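Local coordinates for protein 1-acyl-sn-glycerol-3-phosphate acyltransferase (Thermotoga maritima, PDB 5KYM) that probably transfers an acyl chain to lysophosphatidic acid at the membrane to make phosphatidic acid, as an integral-membrane acyltransferase of the HX4D family, at residues T10-F15 and W59-V64; I4-L9 and F202-V207; R55-L60 and S86-P91. All blocks are in the same frame, centred on the assembly; numbering follows the deposited sequence.

Interaction 1: T10-F15 and W59-V64; sequences TLYFYF and WLFSDV. With HGX (1-heptadecanoyl-2-tridecanoyl-3-glycerol-phosphonyl choline), chain D.
Phe13 buries the largest share of this contact, setting the CD1–CE1 side of its ring against Trp59 and Leu60, where one helix passes the end of another. Its CG lies anti to the backbone N (chi1 -178°), and the end of the ring comes nearer to 59-64 than its CB does. Phe13 CD1 meets Leu60 CD2 at 3.6 Å, while Phe13 CE1 comes to 3.7 Å from Trp59 CE3. The indole is approached there at its edge, in its own plane; the ring planes meet obliquely, at 55°.

Tyr12, one position earlier, reaches the backbone at the helix end. Its edge is directed at the Trp59 carbonyl, with Tyr12 CE2 3.5 Å from Trp59 O and the oxygen near the ring plane. Beyond it the Tyr12 and Phe61 rings are nearly parallel, 17° apart, but so far slid that they hardly overlap, with Tyr12 CE2 and Phe61 CE2 3.8 Å apart.

Further out, both segments touch the lipid of chain D. Its ester carbonyl oxygen O11 lies in the plane of the indole at the NE1 edge, 3.6 Å from Trp59 NE1, a close approach without a hydrogen bond, and Phe15 CE2 lies 3.9 Å from C18, the last modelled carbon of an acyl tail. Tyr20 meets the indole edge-to-face, and the Phe202 ring meets that of Phe13.

The second segment is shaped by a Schellman motif: Phe61 takes positive phi at the end of helix 38-59, with two bonds back into the last turn. This capped helix end, packed on helix 2-34, is consistent with the N-terminal two-helix motif that positions the active site of this acyltransferase within the bilayer.

Interaction 2: I4-L9 and F202-V207; sequences IRNLLL and FTPGKV
Pro204 and Leu9 meet tip to tip, one in the 202-207 loop, the other on the first turns of helix 2-34. Leu9 CD2 lies 3.4 Å from Pro204 CG and also borders Pro204 CD; chi1 (179°) sets the leucine CG anti to the backbone N, and from there CD2 reaches the proline. Leu9 CD2 also lies 4.4 Å from Phe202 CB, while the Phe202 ring leads away from the helix segment. A second side chain reaches the same proline from a turn earlier: Arg5 brings the edge of its guanidinium to the pyrrolidine ring, Arg5 NH2 being 3.7 Å from Pro204 CD.

Asn6 faces the loop backbone. Asn6 CB sits 3.5 Å from Phe202 O, and its amide crosses Thr203 obliquely, with Asn6 ND2 at 3.5 Å from Thr203 CG2. An alanine here would probably open a gap beside the Thr203 methyl and the Pro204 ring, while its CB kept the approach to Phe202 O. Just beyond the segment, Thr10 OG1 hydrogen-bonds both Asn6 O and Phe202 N.

The polar ends of Arg5 and Asn6 thus meet carbon, a match of shape and van der Waals contact rather than paired charges.

Interaction 3: R55-L60 and S86-P91; sequences RAFTWL and SLMDIP. With HGX (1-heptadecanoyl-2-tridecanoyl-3-glycerol-phosphonyl choline), chain D; HGX (1-heptadecanoyl-2-tridecanoyl-3-glycerol-phosphonyl choline), chain E.
Ala56 and Pro91 bring the two backbones closest, their CA atoms 7.1 Å apart, where the last turn of helix 38-59 faces the start of helix 89-96. The first segment is helical as far as Trp59, with Leu60 just beyond, and Arg55 O accepts both Trp59 N and the hydroxyl of Thr58. The second opens with a type I turn, Asp89 N bonding Ser86 O. Met88 N donates to Ser86 OG at 3.0 Å as a capping bond, and Ser86 and Asp89 form a capping box, its Ser86 N to Asp89 OD2 arm weak.

Met88 is the central side chain. Bent at chi2 and again at chi3 (-71°), it lays its methyl over one face of the Phe57 ring, a CH-pi contact with CE 4.1 Å from the centroid and 21° off the normal. Met88 O lies at the edge of that ring, 3.6 Å from Phe57 CZ. Met88 CE also touches Leu60 CD1 at 3.7 Å and Ala56 CB at 4.1 Å, while Pro91 CB lies 4.1 Å from Phe57 CE1.

Arg55 points elsewhere: Arg55 NE bonds phosphate oxygen O4 of the chain D lipid at 3.0 Å (N-H...O 141°), whose glycerol C3 lies over one guanidinium face. The terminal nitrogens also border C3 of the chain E lipid.

Asp89 OD2 also accepts from His84 ND1, and Asp89 OD1 is hydrogen-bonded to Thr191 OG1. This histidine–aspartate pair is the family's HX4D signature, thought to form its catalytic centre; Met88 and Pro91, within and just after it, join it to the lipid-binding helix 38-59.

From the N terminus, helix 2-34 supplies the first half of interaction 2 and, directly after it, of interaction 1. Interaction 1 closes the helical hairpin, joining helix 2-34 to the end of helix 38-59. Interaction 3 starts on that helix end, sharing Trp59 and Leu60 with interaction 1, and closes a shorter loop through the first two sheet strands to the start of helix 89-96. Both are nested inside the long loop closed by interaction 2, whose 202-207 segment returns beside them. Phe202 packs against Phe13, Leu60 and Met88, and Asp63 O probably bonds Val207 N, so the two N-terminal helices, the HX4D region and the sheet meet at one junction.

Interaction 1: T10-F15 and W59-V64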
# COMPACT_ATOMS: atom_id res chain seq x y z
N THR A 10 -9.75 -1.75 -19.18
CA THR A 10 -9.34 -2.89 -18.42
C THR A 10 -8.31 -3.76 -19.14
O THR A 10 -7.34 -4.19 -18.49
CB THR A 10 -10.55 -3.74 -18.01
OG1 THR A 10 -11.51 -2.90 -17.34
CG2 THR A 10 -10.09 -4.92 -17.10
N LEU A 11 -8.50 -3.99 -20.44
CA LEU A 11 -7.57 -4.83 -21.20
C LEU A 11 -6.21 -4.17 -21.34
O LEU A 11 -5.18 -4.76 -21.05
CB LEU A 11 -8.16 -5.19 -22.57
CG LEU A 11 -9.20 -6.30 -22.34
CD1 LEU A 11 -10.50 -6.26 -23.15
CD2 LEU A 11 -8.41 -7.60 -22.59
N TYR A 12 -6.24 -2.91 -21.74
CA TYR A 12 -5.07 -2.05 -21.80
C TYR A 12 -4.33 -2.07 -20.46
O TYR A 12 -3.09 -2.25 -20.43
CB TYR A 12 -5.54 -0.64 -22.20
CG TYR A 12 -4.51 0.45 -22.27
CD1 TYR A 12 -3.65 0.57 -23.35
CD2 TYR A 12 -4.48 1.43 -21.28
CE1 TYR A 12 -2.73 1.63 -23.42
CE2 TYR A 12 -3.58 2.51 -21.32
CZ TYR A 12 -2.70 2.62 -22.39
OH TYR A 12 -1.80 3.68 -22.37
N PHE A 13 -5.06 -1.97 -19.34
CA PHE A 13 -4.35 -2.02 -18.07
C PHE A 13 -3.64 -3.36 -17.84
O PHE A 13 -2.46 -3.35 -17.50
CB PHE A 13 -5.22 -1.69 -16.87
CG PHE A 13 -4.47 -1.70 -15.57
CD1 PHE A 13 -3.72 -0.61 -15.20
CD2 PHE A 13 -4.49 -2.79 -14.75
CE1 PHE A 13 -2.97 -0.61 -14.03
CE2 PHE A 13 -3.77 -2.81 -13.59
CZ PHE A 13 -2.98 -1.73 -13.23
N TYR A 14 -4.34 -4.49 -18.00
CA TYR A 14 -3.74 -5.77 -17.66
C TYR A 14 -2.59 -6.08 -18.59
O TYR A 14 -1.56 -6.60 -18.15
CB TYR A 14 -4.77 -6.91 -17.58
CG TYR A 14 -5.66 -6.84 -16.36
CD1 TYR A 14 -5.11 -6.80 -15.08
CD2 TYR A 14 -7.03 -6.80 -16.48
CE1 TYR A 14 -5.91 -6.74 -13.95
CE2 TYR A 14 -7.86 -6.77 -15.39
CZ TYR A 14 -7.30 -6.73 -14.10
OH TYR A 14 -8.14 -6.62 -12.96
N PHE A 15 -2.73 -5.73 -19.85
CA PHE A 15 -1.69 -6.03 -20.80
C PHE A 15 -0.40 -5.28 -20.40
O PHE A 15 0.63 -5.89 -20.11
CB PHE A 15 -2.12 -5.64 -22.19
CG PHE A 15 -1.05 -5.87 -23.21
CD1 PHE A 15 -0.72 -7.16 -23.60
CD2 PHE A 15 -0.35 -4.80 -23.76
CE1 PHE A 15 0.27 -7.38 -24.52
CE2 PHE A 15 0.66 -5.02 -24.70
CZ PHE A 15 0.95 -6.32 -25.07
N TRP A 59 -1.79 4.57 -16.40
CA TRP A 59 -2.43 3.59 -17.26
C TRP A 59 -3.98 3.54 -17.14
O TRP A 59 -4.66 3.06 -18.04
CB TRP A 59 -1.83 2.23 -17.03
CG TRP A 59 -0.42 2.21 -17.11
CD1 TRP A 59 0.37 3.02 -17.83
CD2 TRP A 59 0.45 1.30 -16.47
NE1 TRP A 59 1.70 2.71 -17.66
CE2 TRP A 59 1.76 1.62 -16.84
CE3 TRP A 59 0.24 0.23 -15.60
CZ2 TRP A 59 2.87 0.91 -16.38
CZ3 TRP A 59 1.34 -0.48 -15.13
CH2 TRP A 59 2.62 -0.14 -15.51
N LEU A 60 -4.50 3.95 -15.99
CA LEU A 60 -5.95 4.07 -15.75
C LEU A 60 -6.53 5.47 -16.01
O LEU A 60 -7.75 5.69 -15.82
CB LEU A 60 -6.30 3.58 -14.32
CG LEU A 60 -5.90 2.12 -14.10
CD1 LEU A 60 -5.93 1.73 -12.65
CD2 LEU A 60 -6.81 1.20 -14.86
N PHE A 61 -5.71 6.39 -16.49
CA PHE A 61 -6.19 7.78 -16.71
C PHE A 61 -6.92 8.29 -15.46
O PHE A 61 -8.01 8.86 -15.56
CB PHE A 61 -7.10 7.86 -17.97
CG PHE A 61 -6.46 7.25 -19.20
CD1 PHE A 61 -5.57 7.98 -19.95
CD2 PHE A 61 -6.69 5.92 -19.55
CE1 PHE A 61 -4.91 7.41 -21.00
CE2 PHE A 61 -6.05 5.33 -20.60
CZ PHE A 61 -5.14 6.08 -21.32
N SER A 62 -6.30 8.06 -14.29
CA SER A 62 -6.85 8.39 -12.99
C SER A 62 -5.88 9.27 -12.24
O SER A 62 -4.72 8.85 -12.11
CB SER A 62 -7.10 7.10 -12.22
OG SER A 62 -8.23 6.39 -12.76
N ASP A 63 -6.29 10.48 -11.79
CA ASP A 63 -5.29 11.45 -11.24
C ASP A 63 -5.12 11.29 -9.76
O ASP A 63 -6.11 11.38 -9.02
CB ASP A 63 -5.61 12.89 -11.56
CG ASP A 63 -5.47 13.21 -13.03
OD1 ASP A 63 -6.17 12.54 -13.80
OD2 ASP A 63 -4.68 14.09 -13.44
N VAL A 64 -3.90 11.07 -9.29
CA VAL A 64 -3.68 10.91 -7.87
C VAL A 64 -3.44 12.29 -7.26
O VAL A 64 -2.93 13.16 -7.91
CB VAL A 64 -2.51 9.94 -7.64
CG1 VAL A 64 -2.19 9.78 -6.16
CG2 VAL A 64 -2.86 8.60 -8.19
O11 HGX D . 4.47 4.67 -18.88
C11 HGX D . 5.32 3.93 -19.38
C12 HGX D . 5.11 2.43 -19.46
C13 HGX D . 5.73 1.78 -20.69
C14 HGX D . 5.44 0.27 -20.74
C15 HGX D . 5.31 -0.25 -22.17
C16 HGX D . 4.90 -1.73 -22.33
C17 HGX D . 4.24 -1.99 -23.69
C18 HGX D . 4.17 -3.45 -24.13
O3 HGX D . 6.58 4.46 -19.90
C3 HGX D . 7.35 5.49 -19.26
C2 HGX D . 7.67 6.67 -20.22
C1 HGX D . 7.28 8.07 -19.65
O3P HGX D . 6.21 8.11 -18.67
O2 HGX D . 7.07 6.43 -21.52
C31 HGX D . 7.98 5.87 -22.54
O31 HGX D . 8.68 6.68 -23.13
C32 HGX D . 8.10 4.37 -22.87
C33 HGX D . 7.24 3.85 -24.03
C34 HGX D . 7.62 2.42 -24.46
C35 HGX D . 6.50 1.72 -25.27
C36 HGX D . 6.97 0.85 -26.45
C37 HGX D . 5.87 0.05 -27.17
C38 HGX D . 6.34 -0.53 -28.54
C39 HGX D . 5.47 -1.65 -29.18
C40 HGX D . 5.88 -2.09 -30.60
O1 HGX D . 6.79 10.37 -17.63
P1 HGX D . 6.24 9.00 -17.29
O4 HGX D . 6.96 8.21 -16.23
O5 HGX D . 4.69 9.12 -16.79
C4 HGX D . 3.99 10.34 -16.48
C5 HGX D . 4.28 10.80 -15.05

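Interaction 2: I4-L9 and F202-V207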
# COMPACT_ATOMS: atom_id res chain seq x y z
N ILE A 4 -18.04 -0.54 -23.18
CA ILE A 4 -16.93 -0.85 -24.13
C ILE A 4 -15.61 -0.19 -23.71
O ILE A 4 -14.54 -0.82 -23.75
CB ILE A 4 -17.30 -0.51 -25.60
CG1 ILE A 4 -18.37 -1.53 -26.07
CG2 ILE A 4 -16.06 -0.50 -26.52
CD1 ILE A 4 -19.24 -1.10 -27.23
N ARG A 5 -15.73 1.08 -23.36
CA ARG A 5 -14.63 1.91 -22.99
C ARG A 5 -13.94 1.31 -21.77
O ARG A 5 -12.72 1.06 -21.78
CB ARG A 5 -15.16 3.32 -22.73
CG ARG A 5 -14.10 4.36 -22.66
CD ARG A 5 -14.74 5.70 -22.30
NE ARG A 5 -15.21 5.64 -20.91
CZ ARG A 5 -14.44 5.68 -19.82
NH1 ARG A 5 -13.11 5.78 -19.89
NH2 ARG A 5 -15.02 5.61 -18.63
N ASN A 6 -14.71 1.03 -20.74
CA ASN A 6 -14.17 0.47 -19.49
C ASN A 6 -13.51 -0.86 -19.71
O ASN A 6 -12.48 -1.14 -19.10
CB ASN A 6 -15.28 0.28 -18.42
CG ASN A 6 -15.81 1.60 -17.87
OD1 ASN A 6 -15.21 2.71 -18.02
ND2 ASN A 6 -16.97 1.48 -17.24
N LEU A 7 -14.12 -1.72 -20.53
CA LEU A 7 -13.54 -3.04 -20.79
C LEU A 7 -12.19 -2.91 -21.55
O LEU A 7 -11.16 -3.43 -21.10
CB LEU A 7 -14.55 -3.90 -21.54
CG LEU A 7 -13.98 -5.19 -22.15
CD1 LEU A 7 -13.37 -6.11 -21.08
CD2 LEU A 7 -15.05 -5.88 -23.01
N LEU A 8 -12.17 -2.20 -22.67
CA LEU A 8 -10.93 -1.82 -23.31
C LEU A 8 -9.91 -1.21 -22.38
O LEU A 8 -8.73 -1.56 -22.43
CB LEU A 8 -11.18 -0.85 -24.45
CG LEU A 8 -11.94 -1.46 -25.63
CD1 LEU A 8 -12.04 -0.33 -26.66
CD2 LEU A 8 -11.32 -2.76 -26.17
N LEU A 9 -10.32 -0.30 -21.52
CA LEU A 9 -9.39 0.22 -20.52
C LEU A 9 -8.86 -0.91 -19.66
O LEU A 9 -7.65 -1.07 -19.49
CB LEU A 9 -10.03 1.26 -19.67
CG LEU A 9 -9.14 1.81 -18.60
CD1 LEU A 9 -8.00 2.59 -19.18
CD2 LEU A 9 -9.96 2.75 -17.75
N PHE A 202 -11.98 -1.95 -14.51
CA PHE A 202 -11.66 -0.62 -14.03
C PHE A 202 -12.65 0.40 -14.55
O PHE A 202 -13.34 0.14 -15.52
CB PHE A 202 -10.28 -0.27 -14.51
CG PHE A 202 -9.19 -1.10 -13.89
CD1 PHE A 202 -8.63 -0.74 -12.67
CD2 PHE A 202 -8.75 -2.27 -14.50
CE1 PHE A 202 -7.63 -1.51 -12.12
CE2 PHE A 202 -7.78 -3.06 -13.90
CZ PHE A 202 -7.21 -2.67 -12.74
N THR A 203 -12.76 1.55 -13.88
CA THR A 203 -13.43 2.75 -14.39
C THR A 203 -12.62 3.92 -13.93
O THR A 203 -12.37 4.03 -12.74
CB THR A 203 -14.85 2.96 -13.80
OG1 THR A 203 -14.76 3.20 -12.41
CG2 THR A 203 -15.77 1.74 -13.91
N PRO A 204 -12.19 4.84 -14.82
CA PRO A 204 -11.37 5.96 -14.32
C PRO A 204 -12.06 6.86 -13.31
O PRO A 204 -13.28 6.84 -13.20
CB PRO A 204 -11.08 6.76 -15.58
CG PRO A 204 -11.16 5.77 -16.65
CD PRO A 204 -12.32 4.86 -16.27
N GLY A 205 -11.25 7.66 -12.60
CA GLY A 205 -11.70 8.61 -11.56
C GLY A 205 -10.55 9.21 -10.80
O GLY A 205 -9.44 8.79 -10.96
N LYS A 206 -10.79 10.15 -9.91
CA LYS A 206 -9.69 10.75 -9.16
C LYS A 206 -9.41 9.92 -7.91
O LYS A 206 -10.33 9.45 -7.27
CB LYS A 206 -10.06 12.14 -8.74
CG LYS A 206 -10.57 13.00 -9.89
CD LYS A 206 -10.83 14.43 -9.48
CE LYS A 206 -12.25 14.63 -9.04
NZ LYS A 206 -12.23 15.94 -8.34
N VAL A 207 -8.15 9.73 -7.57
CA VAL A 207 -7.80 9.15 -6.27
C VAL A 207 -7.18 10.25 -5.40
O VAL A 207 -6.37 11.05 -5.91
CB VAL A 207 -6.81 8.00 -6.46
CG1 VAL A 207 -6.37 7.40 -5.13
CG2 VAL A 207 -7.43 6.94 -7.35

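Interaction 3: R55-L60 and S86-P91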
# COMPACT_ATOMS: atom_id res chain seq x y z
N ARG A 55 2.93 5.15 -12.14
CA ARG A 55 2.59 4.88 -13.52
C ARG A 55 1.28 4.10 -13.61
O ARG A 55 0.49 4.33 -14.51
CB ARG A 55 3.72 4.11 -14.21
CG ARG A 55 4.91 4.99 -14.52
CD ARG A 55 6.03 4.36 -15.31
NE ARG A 55 7.20 5.27 -15.47
CZ ARG A 55 8.42 4.87 -15.86
NH1 ARG A 55 8.68 3.60 -16.16
NH2 ARG A 55 9.41 5.75 -15.96
N ALA A 56 1.06 3.19 -12.67
CA ALA A 56 -0.17 2.41 -12.64
C ALA A 56 -1.41 3.26 -12.83
O ALA A 56 -2.35 2.93 -13.59
CB ALA A 56 -0.27 1.70 -11.31
N PHE A 57 -1.44 4.35 -12.09
CA PHE A 57 -2.62 5.17 -12.13
C PHE A 57 -2.69 5.90 -13.46
O PHE A 57 -3.80 6.16 -13.93
CB PHE A 57 -2.74 6.08 -10.91
CG PHE A 57 -3.00 5.32 -9.69
CD1 PHE A 57 -1.98 4.66 -9.06
CD2 PHE A 57 -4.28 5.16 -9.22
CE1 PHE A 57 -2.22 3.85 -7.98
CE2 PHE A 57 -4.54 4.32 -8.14
CZ PHE A 57 -3.50 3.66 -7.52
N THR A 58 -1.56 6.16 -14.12
CA THR A 58 -1.62 6.79 -15.45
C THR A 58 -2.17 5.83 -16.47
O THR A 58 -3.01 6.21 -17.26
CB THR A 58 -0.31 7.39 -15.96
OG1 THR A 58 0.46 6.38 -16.55
CG2 THR A 58 0.46 8.05 -14.89
N TRP A 59 -1.79 4.57 -16.40
CA TRP A 59 -2.43 3.59 -17.26
C TRP A 59 -3.98 3.54 -17.14
O TRP A 59 -4.66 3.06 -18.04
CB TRP A 59 -1.83 2.23 -17.03
CG TRP A 59 -0.42 2.21 -17.11
CD1 TRP A 59 0.37 3.02 -17.83
CD2 TRP A 59 0.45 1.30 -16.47
NE1 TRP A 59 1.70 2.71 -17.66
CE2 TRP A 59 1.76 1.62 -16.84
CE3 TRP A 59 0.24 0.23 -15.60
CZ2 TRP A 59 2.87 0.91 -16.38
CZ3 TRP A 59 1.34 -0.48 -15.13
CH2 TRP A 59 2.62 -0.14 -15.51
N LEU A 60 -4.50 3.95 -15.99
CA LEU A 60 -5.95 4.07 -15.75
C LEU A 60 -6.53 5.47 -16.01
O LEU A 60 -7.75 5.69 -15.82
CB LEU A 60 -6.30 3.58 -14.32
CG LEU A 60 -5.90 2.12 -14.10
CD1 LEU A 60 -5.93 1.73 -12.65
CD2 LEU A 60 -6.81 1.20 -14.86
N SER A 86 -9.63 -1.21 -2.22
CA SER A 86 -9.33 -1.61 -3.58
C SER A 86 -8.05 -2.42 -3.69
O SER A 86 -7.17 -2.24 -2.89
CB SER A 86 -9.23 -0.37 -4.47
OG SER A 86 -8.85 -0.75 -5.76
N LEU A 87 -7.91 -3.25 -4.70
CA LEU A 87 -6.55 -3.80 -4.98
C LEU A 87 -5.55 -2.70 -5.24
O LEU A 87 -4.40 -2.84 -4.88
CB LEU A 87 -6.50 -4.74 -6.18
CG LEU A 87 -7.31 -6.06 -6.01
CD1 LEU A 87 -7.14 -6.85 -7.32
CD2 LEU A 87 -7.01 -6.94 -4.76
N MET A 88 -5.98 -1.61 -5.85
CA MET A 88 -5.09 -0.56 -6.21
C MET A 88 -4.46 0.16 -5.00
O MET A 88 -3.49 0.94 -5.15
CB MET A 88 -5.80 0.46 -7.13
CG MET A 88 -6.20 -0.06 -8.50
SD MET A 88 -4.88 -0.90 -9.43
CE MET A 88 -3.89 0.58 -9.81
N ASP A 89 -4.97 -0.09 -3.79
CA ASP A 89 -4.37 0.54 -2.62
C ASP A 89 -2.86 0.27 -2.47
O ASP A 89 -2.10 1.15 -2.16
CB ASP A 89 -5.13 0.16 -1.36
CG ASP A 89 -6.55 0.66 -1.35
OD1 ASP A 89 -6.89 1.62 -2.08
OD2 ASP A 89 -7.32 0.04 -0.56
N ILE A 90 -2.43 -0.93 -2.76
CA ILE A 90 -1.03 -1.27 -2.70
C ILE A 90 -0.17 -0.44 -3.71
O ILE A 90 0.79 0.22 -3.28
CB ILE A 90 -0.88 -2.81 -2.71
CG1 ILE A 90 -1.21 -3.32 -1.26
CG2 ILE A 90 0.52 -3.27 -3.07
CD1 ILE A 90 -0.26 -2.90 -0.06
N PRO A 91 -0.52 -0.45 -5.00
CA PRO A 91 0.28 0.41 -5.89
C PRO A 91 0.23 1.89 -5.47
O PRO A 91 1.25 2.60 -5.59
CB PRO A 91 -0.36 0.21 -7.30
CG PRO A 91 -1.56 -0.66 -7.10
CD PRO A 91 -1.41 -1.37 -5.75
O11 HGX D . 4.47 4.67 -18.88
C11 HGX D . 5.32 3.93 -19.38
C12 HGX D . 5.11 2.43 -19.46
C13 HGX D . 5.73 1.78 -20.69
C14 HGX D . 5.44 0.27 -20.74
C15 HGX D . 5.31 -0.25 -22.17
C16 HGX D . 4.90 -1.73 -22.33
C17 HGX D . 4.24 -1.99 -23.69
C18 HGX D . 4.17 -3.45 -24.13
O3 HGX D . 6.58 4.46 -19.90
C3 HGX D . 7.35 5.49 -19.26
C2 HGX D . 7.67 6.67 -20.22
C1 HGX D . 7.28 8.07 -19.65
O3P HGX D . 6.21 8.11 -18.67
O2 HGX D . 7.07 6.43 -21.52
C31 HGX D . 7.98 5.87 -22.54
O31 HGX D . 8.68 6.68 -23.13
C32 HGX D . 8.10 4.37 -22.87
C33 HGX D . 7.24 3.85 -24.03
C34 HGX D . 7.62 2.42 -24.46
C35 HGX D . 6.50 1.72 -25.27
C36 HGX D . 6.97 0.85 -26.45
C37 HGX D . 5.87 0.05 -27.17
C38 HGX D . 6.34 -0.53 -28.54
C39 HGX D . 5.47 -1.65 -29.18
C40 HGX D . 5.88 -2.09 -30.60
O1 HGX D . 6.79 10.37 -17.63
P1 HGX D . 6.24 9.00 -17.29
O4 HGX D . 6.96 8.21 -16.23
O5 HGX D . 4.69 9.12 -16.79
C4 HGX D . 3.99 10.34 -16.48
C5 HGX D . 4.28 10.80 -15.05
O11 HGX E . 9.32 2.61 -19.73
C11 HGX E . 10.40 2.06 -19.64
C12 HGX E . 10.56 0.65 -20.17
C13 HGX E . 9.29 -0.13 -20.50
C14 HGX E . 9.75 -1.43 -21.18
C15 HGX E . 8.68 -2.34 -21.79
C16 HGX E . 9.34 -3.45 -22.65
C17 HGX E . 8.37 -4.60 -22.97
C18 HGX E . 8.94 -5.81 -23.73
O3 HGX E . 11.57 2.77 -19.07
C3 HGX E . 11.52 4.01 -18.34
C2 HGX E . 12.40 5.12 -18.94
C1 HGX E . 12.44 6.25 -17.89
O3P HGX E . 13.39 7.29 -18.19
O2 HGX E . 11.89 5.59 -20.22
C31 HGX E . 12.77 5.64 -21.43
O31 HGX E . 13.92 6.02 -21.35
C32 HGX E . 12.26 5.25 -22.82
C33 HGX E . 12.77 3.87 -23.25
C34 HGX E . 11.98 3.22 -24.40
C35 HGX E . 11.70 1.72 -24.18
C36 HGX E . 11.39 0.99 -25.50
C37 HGX E . 10.91 -0.46 -25.34
C38 HGX E . 10.66 -1.15 -26.70
C39 HGX E . 9.79 -2.43 -26.65
C40 HGX E . 9.44 -3.01 -28.03
O1 HGX E . 13.38 8.63 -16.05
P1 HGX E . 13.25 8.77 -17.55
O4 HGX E . 12.00 9.39 -18.16
O5 HGX E . 14.51 9.65 -18.07
C4 HGX E . 14.77 10.98 -17.58
C5 HGX E . 15.49 11.84 -18.62